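Local coordinates for protein amidohydrolase (Chromobacterium violaceum, PDB 2YB1) that removes the 3'-phosphate from nucleoside 3',5'-bisphosphates, leaving the nucleoside 5'-phosphate, with three manganese ions in its active site, at residues Leu201-Ile206 with Ala236-Leu241; Gly240-Ser245 with Ile268-Trp273. One frame throughout, in Å; residues are numbered along the deposited sequence.

Contact 1: residues Leu201-Ile206 with Ala236-Leu241; sequences LIERLI and ADRHGL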
loop_
_atom_site.group_PDB
_atom_site.type_symbol
_atom_site.label_atom_id
_atom_site.label_comp_id
_atom_site.label_asym_id
_atom_site.label_seq_id
_atom_site.Cartn_x
_atom_site.Cartn_y
_atom_site.Cartn_z
ATOM N N LEU A 201 -6.813 17.945 -10.577
ATOM C CA LEU A 201 -6.808 17.401 -9.222
ATOM C C LEU A 201 -5.500 16.691 -8.889
ATOM O O LEU A 201 -4.995 16.803 -7.772
ATOM C CB LEU A 201 -7.987 16.455 -9.007
ATOM C CG LEU A 201 -9.225 17.149 -8.443
ATOM C CD1 LEU A 201 -10.298 16.125 -8.119
ATOM C CD2 LEU A 201 -8.857 17.963 -7.200
ATOM N N ILE A 202 -4.958 15.956 -9.857
ATOM C CA ILE A 202 -3.665 15.298 -9.665
ATOM C C ILE A 202 -2.591 16.330 -9.350
ATOM O O ILE A 202 -1.784 16.148 -8.435
ATOM C CB ILE A 202 -3.233 14.473 -10.911
ATOM C CG1 ILE A 202 -4.090 13.209 -11.061
ATOM C CG2 ILE A 202 -1.759 14.088 -10.802
ATOM C CD1 ILE A 202 -3.884 12.195 -9.955
ATOM N N GLU A 203 -2.581 17.417 -10.114
ATOM C CA GLU A 203 -1.627 18.496 -9.878
ATOM C C GLU A 203 -1.800 19.097 -8.490
ATOM O O GLU A 203 -0.827 19.366 -7.801
ATOM C CB GLU A 203 -1.763 19.582 -10.948
ATOM C CG GLU A 203 -1.056 20.872 -10.590
ATOM C CD GLU A 203 0.018 21.245 -11.593
ATOM O OE1 GLU A 203 0.519 20.338 -12.293
ATOM O OE2 GLU A 203 0.356 22.446 -11.684
ATOM N N ARG A 204 -3.049 19.322 -8.095
ATOM C CA ARG A 204 -3.374 19.872 -6.780
ATOM C C ARG A 204 -2.889 18.935 -5.667
ATOM O O ARG A 204 -2.294 19.374 -4.674
ATOM C CB ARG A 204 -4.892 20.074 -6.665
ATOM C CG ARG A 204 -5.333 20.835 -5.433
ATOM C CD ARG A 204 -4.750 22.237 -5.457
ATOM N NE ARG A 204 -4.386 22.709 -4.124
ATOM C CZ ARG A 204 -3.326 23.472 -3.860
ATOM N NH1 ARG A 204 -2.509 23.857 -4.838
ATOM N NH2 ARG A 204 -3.086 23.852 -2.610
ATOM N N LEU A 205 -3.157 17.641 -5.836
ATOM C CA LEU A 205 -2.695 16.635 -4.882
ATOM C C LEU A 205 -1.169 16.646 -4.753
ATOM O O LEU A 205 -0.638 16.639 -3.639
ATOM C CB LEU A 205 -3.182 15.238 -5.286
ATOM C CG LEU A 205 -2.642 14.078 -4.444
ATOM C CD1 LEU A 205 -3.002 14.241 -2.944
ATOM C CD2 LEU A 205 -3.144 12.734 -4.985
ATOM N N ILE A 206 -0.473 16.657 -5.891
ATOM C CA ILE A 206 0.993 16.738 -5.906
ATOM C C ILE A 206 1.533 17.985 -5.189
ATOM O O ILE A 206 2.446 17.887 -4.363
ATOM C CB ILE A 206 1.562 16.673 -7.341
ATOM C CG1 ILE A 206 1.343 15.266 -7.937
ATOM C CG2 ILE A 206 3.046 17.061 -7.351
ATOM C CD1 ILE A 206 1.748 15.147 -9.384
ATOM N N ALA A 236 5.430 13.492 -12.704
ATOM C CA ALA A 236 6.569 13.420 -11.801
ATOM C C ALA A 236 7.673 14.354 -12.273
ATOM O O ALA A 236 8.282 15.070 -11.474
ATOM C CB ALA A 236 7.084 11.980 -11.688
ATOM N N ASP A 237 7.929 14.361 -13.580
ATOM C CA ASP A 237 9.026 15.173 -14.100
ATOM C C ASP A 237 8.776 16.675 -13.913
ATOM O O ASP A 237 9.697 17.421 -13.573
ATOM C CB ASP A 237 9.312 14.852 -15.570
ATOM C CG ASP A 237 10.543 15.568 -16.081
ATOM O OD1 ASP A 237 11.652 15.236 -15.609
ATOM O OD2 ASP A 237 10.403 16.473 -16.934
ATOM N N ARG A 238 7.536 17.118 -14.126
ATOM C CA ARG A 238 7.209 18.543 -14.007
ATOM C C ARG A 238 7.416 19.044 -12.585
ATOM O O ARG A 238 7.696 20.221 -12.365
ATOM C CB ARG A 238 5.760 18.813 -14.415
ATOM C CG ARG A 238 5.409 18.418 -15.833
ATOM C CD ARG A 238 3.921 18.632 -16.106
ATOM N NE ARG A 238 3.564 20.050 -16.121
ATOM C CZ ARG A 238 3.141 20.730 -15.059
ATOM N NH1 ARG A 238 3.021 20.123 -13.885
ATOM N NH2 ARG A 238 2.838 22.018 -15.168
ATOM N N HIS A 239 7.214 18.162 -11.616
ATOM C CA HIS A 239 7.364 18.549 -10.215
ATOM C C HIS A 239 8.668 18.112 -9.551
ATOM O O HIS A 239 8.891 18.372 -8.372
ATOM C CB HIS A 239 6.130 18.120 -9.433
ATOM C CG HIS A 239 4.877 18.751 -9.945
ATOM N ND1 HIS A 239 4.535 20.055 -9.656
ATOM C CD2 HIS A 239 3.915 18.283 -10.776
ATOM C CE1 HIS A 239 3.403 20.357 -10.269
ATOM N NE2 HIS A 239 3.002 19.297 -10.949
ATOM N N GLY A 240 9.529 17.444 -10.308
ATOM C CA GLY A 240 10.781 16.958 -9.755
ATOM C C GLY A 240 10.578 15.838 -8.750
ATOM O O GLY A 240 11.355 15.704 -7.816
ATOM N N LEU A 241 9.528 15.040 -8.932
ATOM C CA LEU A 241 9.297 13.876 -8.061
ATOM C C LEU A 241 10.106 12.666 -8.518
ATOM O O LEU A 241 10.289 12.444 -9.722
ATOM C CB LEU A 241 7.814 13.507 -8.045
ATOM C CG LEU A 241 6.847 14.530 -7.445
ATOM C CD1 LEU A 241 5.407 14.084 -7.658
ATOM C CD2 LEU A 241 7.147 14.715 -5.964
#
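Glu-203 OE1 is gripped twice from the neighbouring helix, once by a ring nitrogen and once by a guanidinium. His-239 NE2 donates to OE1 over 3.0 Å with a bent N-H (145°); the oxygen lies in the plane of the imidazole, but the donor comes at it from above the carboxylate plane, the two planes being 76° apart. Arg-238 NH1 makes a salt bridge to the same OE1, also at 3.0 Å. Glu-203 reaches this spot with CG anti to its backbone N (chi1 166°) and a bend at chi2; Arg-238 bends at chi3. The carboxylate probably raises the basicity of the imidazole, an effect the nearby guanidinium would offset in part.

Beside the polar group, Ile-206 lays CG2 over one face of the His-239 ring, a CH-pi contact 3.9 Å from the ring centroid. The same methyl reaches Leu-241 CD1 at 3.8 Å, so the apolar layer runs on inward. Gly-240, with positive phi, closes helix 226-239 in a Schellman motif, Leu-241 N bonded back to Ala-236 O. Away from the metal site, this is a helix-helix contact on the outside of the alpha/beta PHP fold, joining helices 199-211 and 226-239.

Contact 2: residues Gly240-Ser245 with Ile268-Trp273; sequences GLYASS and ICRPIW
Strand 242-246 and the incoming segment 268-273 meet through a single beta bridge, Ala-243 with Pro-271, their end-to-end directions 63° apart. Two backbone bonds make it: Ala-243 N donates to Arg-270 O at 2.8 Å, nearly straight (168°), and Ile-272 N returns to Ala-243 O at 2.7 Å. In both, the donor stands above the plane of the accepting carbonyl. Pro-271, with no N-H to give, sits between the two bonded residues, and the chain then enters a short, weakly bonded helical turn. Nearer Gly-240, two waters donate to Leu-241 O; one accepts from Arg-270 N and bridges the backbones, the other accepts from the side-chain NE of Arg-270.

Arg-270, bent at chi3, lays its guanidinium almost flat on the ring of Tyr-242, planes 21° apart and centres 4.3 Å apart, with CE1 over the guanidinium centre. From the edge of that group NH2 gives a weak bond to Gly-240 O, so stack, water and the weak carbonyl bond probably limit its rotation. Ile-272 CG1 packs on Tyr-242 CB, and its CG2 lies against Ser-244. Ala-243 CB meets Cys-269 CB at 3.6 Å, a close methyl-to-methylene contact. Farther along, Trp-273 turns the edge of its indole to Ser-245 OG, 3.4 Å from CZ3, while Pro-271 CB lies over a face of the same indole. Ser-245 N is buried here without a partner.

On its other edge the strand pairs with 216-221, through bonds from Tyr-242 and Ser-244 to Ile-217. The backbone of Ser-245 bonds to Leu-6, just after strand 4-5 at the other end of the strand order. This is consistent with closure of the PHP-family beta/alpha barrel (TIM-barrel clan), and segment 268-273 lines the earlier part of strand 242-246 beside that seam.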
loop_
_atom_site.group_PDB
_atom_site.type_symbol
_atom_site.label_atom_id
_atom_site.label_comp_id
_atom_site.label_asym_id
_atom_site.label_seq_id
_atom_site.Cartn_x
_atom_site.Cartn_y
_atom_site.Cartn_z
ATOM N N GLY A 240 9.529 17.444 -10.308
ATOM C CA GLY A 240 10.781 16.958 -9.755
ATOM C C GLY A 240 10.578 15.838 -8.750
ATOM O O GLY A 240 11.355 15.704 -7.816
ATOM N N LEU A 241 9.528 15.040 -8.932
ATOM C CA LEU A 241 9.297 13.876 -8.061
ATOM C C LEU A 241 10.106 12.666 -8.518
ATOM O O LEU A 241 10.289 12.444 -9.722
ATOM C CB LEU A 241 7.814 13.507 -8.045
ATOM C CG LEU A 241 6.847 14.530 -7.445
ATOM C CD1 LEU A 241 5.407 14.084 -7.658
ATOM C CD2 LEU A 241 7.147 14.715 -5.964
ATOM N N TYR A 242 10.566 11.875 -7.553
ATOM C CA TYR A 242 11.242 10.608 -7.825
ATOM C C TYR A 242 10.223 9.501 -8.078
ATOM O O TYR A 242 9.160 9.472 -7.456
ATOM C CB TYR A 242 12.161 10.235 -6.649
ATOM C CG TYR A 242 13.283 11.238 -6.505
ATOM C CD1 TYR A 242 14.405 11.165 -7.320
ATOM C CD2 TYR A 242 13.199 12.283 -5.590
ATOM C CE1 TYR A 242 15.422 12.097 -7.219
ATOM C CE2 TYR A 242 14.220 13.225 -5.475
ATOM C CZ TYR A 242 15.330 13.121 -6.297
ATOM O OH TYR A 242 16.359 14.042 -6.211
ATOM N N ALA A 243 10.558 8.589 -8.987
ATOM C CA ALA A 243 9.609 7.564 -9.426
ATOM C C ALA A 243 9.800 6.282 -8.653
ATOM O O ALA A 243 10.919 5.796 -8.495
ATOM C CB ALA A 243 9.751 7.296 -10.922
ATOM N N SER A 244 8.689 5.725 -8.188
ATOM C CA SER A 244 8.715 4.460 -7.492
ATOM C C SER A 244 8.026 3.412 -8.356
ATOM O O SER A 244 7.279 3.751 -9.284
ATOM C CB SER A 244 8.012 4.567 -6.151
ATOM O OG SER A 244 8.306 3.422 -5.392
ATOM N N SER A 245 8.340 2.145 -8.080
ATOM C CA SER A 245 7.762 1.011 -8.780
ATOM C C SER A 245 7.307 -0.048 -7.756
ATOM O O SER A 245 8.050 -0.391 -6.830
ATOM C CB SER A 245 8.814 0.414 -9.719
ATOM O OG SER A 245 9.454 1.430 -10.491
ATOM N N ILE A 268 12.686 8.976 -18.713
ATOM C CA ILE A 268 12.621 10.303 -18.070
ATOM C C ILE A 268 12.685 10.256 -16.535
ATOM O O ILE A 268 13.116 11.213 -15.888
ATOM C CB ILE A 268 11.345 11.080 -18.498
ATOM C CG1 ILE A 268 11.470 12.585 -18.207
ATOM C CG2 ILE A 268 10.098 10.490 -17.821
ATOM C CD1 ILE A 268 12.637 13.302 -18.931
ATOM N N CYS A 269 12.268 9.132 -15.958
ATOM C CA CYS A 269 12.131 9.029 -14.511
ATOM C C CYS A 269 13.455 9.026 -13.770
ATOM O O CYS A 269 14.447 8.474 -14.238
ATOM C CB CYS A 269 11.341 7.770 -14.130
ATOM S SG CYS A 269 9.653 7.727 -14.777
ATOM N N ARG A 270 13.443 9.644 -12.593
ATOM C CA ARG A 270 14.530 9.540 -11.639
ATOM C C ARG A 270 14.135 8.507 -10.596
ATOM O O ARG A 270 13.282 8.771 -9.754
ATOM C CB ARG A 270 14.772 10.896 -10.979
ATOM C CG ARG A 270 15.140 11.978 -11.983
ATOM C CD ARG A 270 15.749 13.189 -11.305
ATOM N NE ARG A 270 14.791 13.933 -10.497
ATOM C CZ ARG A 270 15.131 14.928 -9.679
ATOM N NH1 ARG A 270 16.407 15.271 -9.564
ATOM N NH2 ARG A 270 14.204 15.568 -8.966
ATOM N N PRO A 271 14.765 7.320 -10.640
ATOM C CA PRO A 271 14.286 6.211 -9.801
ATOM C C PRO A 271 14.469 6.497 -8.317
ATOM O O PRO A 271 15.552 6.893 -7.886
ATOM C CB PRO A 271 15.183 5.035 -10.214
ATOM C CG PRO A 271 15.758 5.424 -11.541
ATOM C CD PRO A 271 15.895 6.930 -11.498
ATOM N N ILE A 272 13.423 6.273 -7.535
ATOM C CA ILE A 272 13.482 6.593 -6.115
ATOM C C ILE A 272 14.515 5.741 -5.351
ATOM O O ILE A 272 15.082 6.199 -4.350
ATOM C CB ILE A 272 12.093 6.479 -5.453
ATOM C CG1 ILE A 272 12.045 7.318 -4.171
ATOM C CG2 ILE A 272 11.723 5.004 -5.225
ATOM C CD1 ILE A 272 10.639 7.551 -3.634
ATOM N N TRP A 273 14.773 4.516 -5.815
ATOM C CA TRP A 273 15.716 3.643 -5.101
ATOM C C TRP A 273 17.146 4.184 -5.059
ATOM O O TRP A 273 17.898 3.927 -4.107
ATOM C CB TRP A 273 15.680 2.192 -5.606
ATOM C CG TRP A 273 15.748 2.013 -7.081
ATOM C CD1 TRP A 273 16.869 1.860 -7.842
ATOM C CD2 TRP A 273 14.633 1.924 -7.982
ATOM N NE1 TRP A 273 16.523 1.695 -9.165
ATOM C CE2 TRP A 273 15.155 1.731 -9.274
ATOM C CE3 TRP A 273 13.247 2.008 -7.818
ATOM C CZ2 TRP A 273 14.337 1.609 -10.401
ATOM C CZ3 TRP A 273 12.436 1.894 -8.940
ATOM C CH2 TRP A 273 12.983 1.684 -10.209
HETATM O O HOH W 1 11.852 13.832 -11.566
HETATM O O HOH W 2 10.805 10.600 -11.787
#

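Contacts 1 and 2 follow one another along the chain, sharing Gly-240 and Leu-241, with centres 12 Å apart. Gly-240 ends helix 226-239 of contact 1, and its carbonyl takes a weak bond from Arg-270 of contact 2; Leu-241 sends its side chain to the helix pair and its carbonyl to the waters. They also touch directly, Asp-237 OD1 lying 3.7 Å from Ile-268 CG1. Contact 1 lies well away from the metals and the nucleotide. Contact 2 comes closer: the Ser-244 side chain is about 6 Å from that of the manganese ligand His-7 and about 11 Å from a bound manganese. The same strand leads on toward metal ligands Asp-248 and His-250.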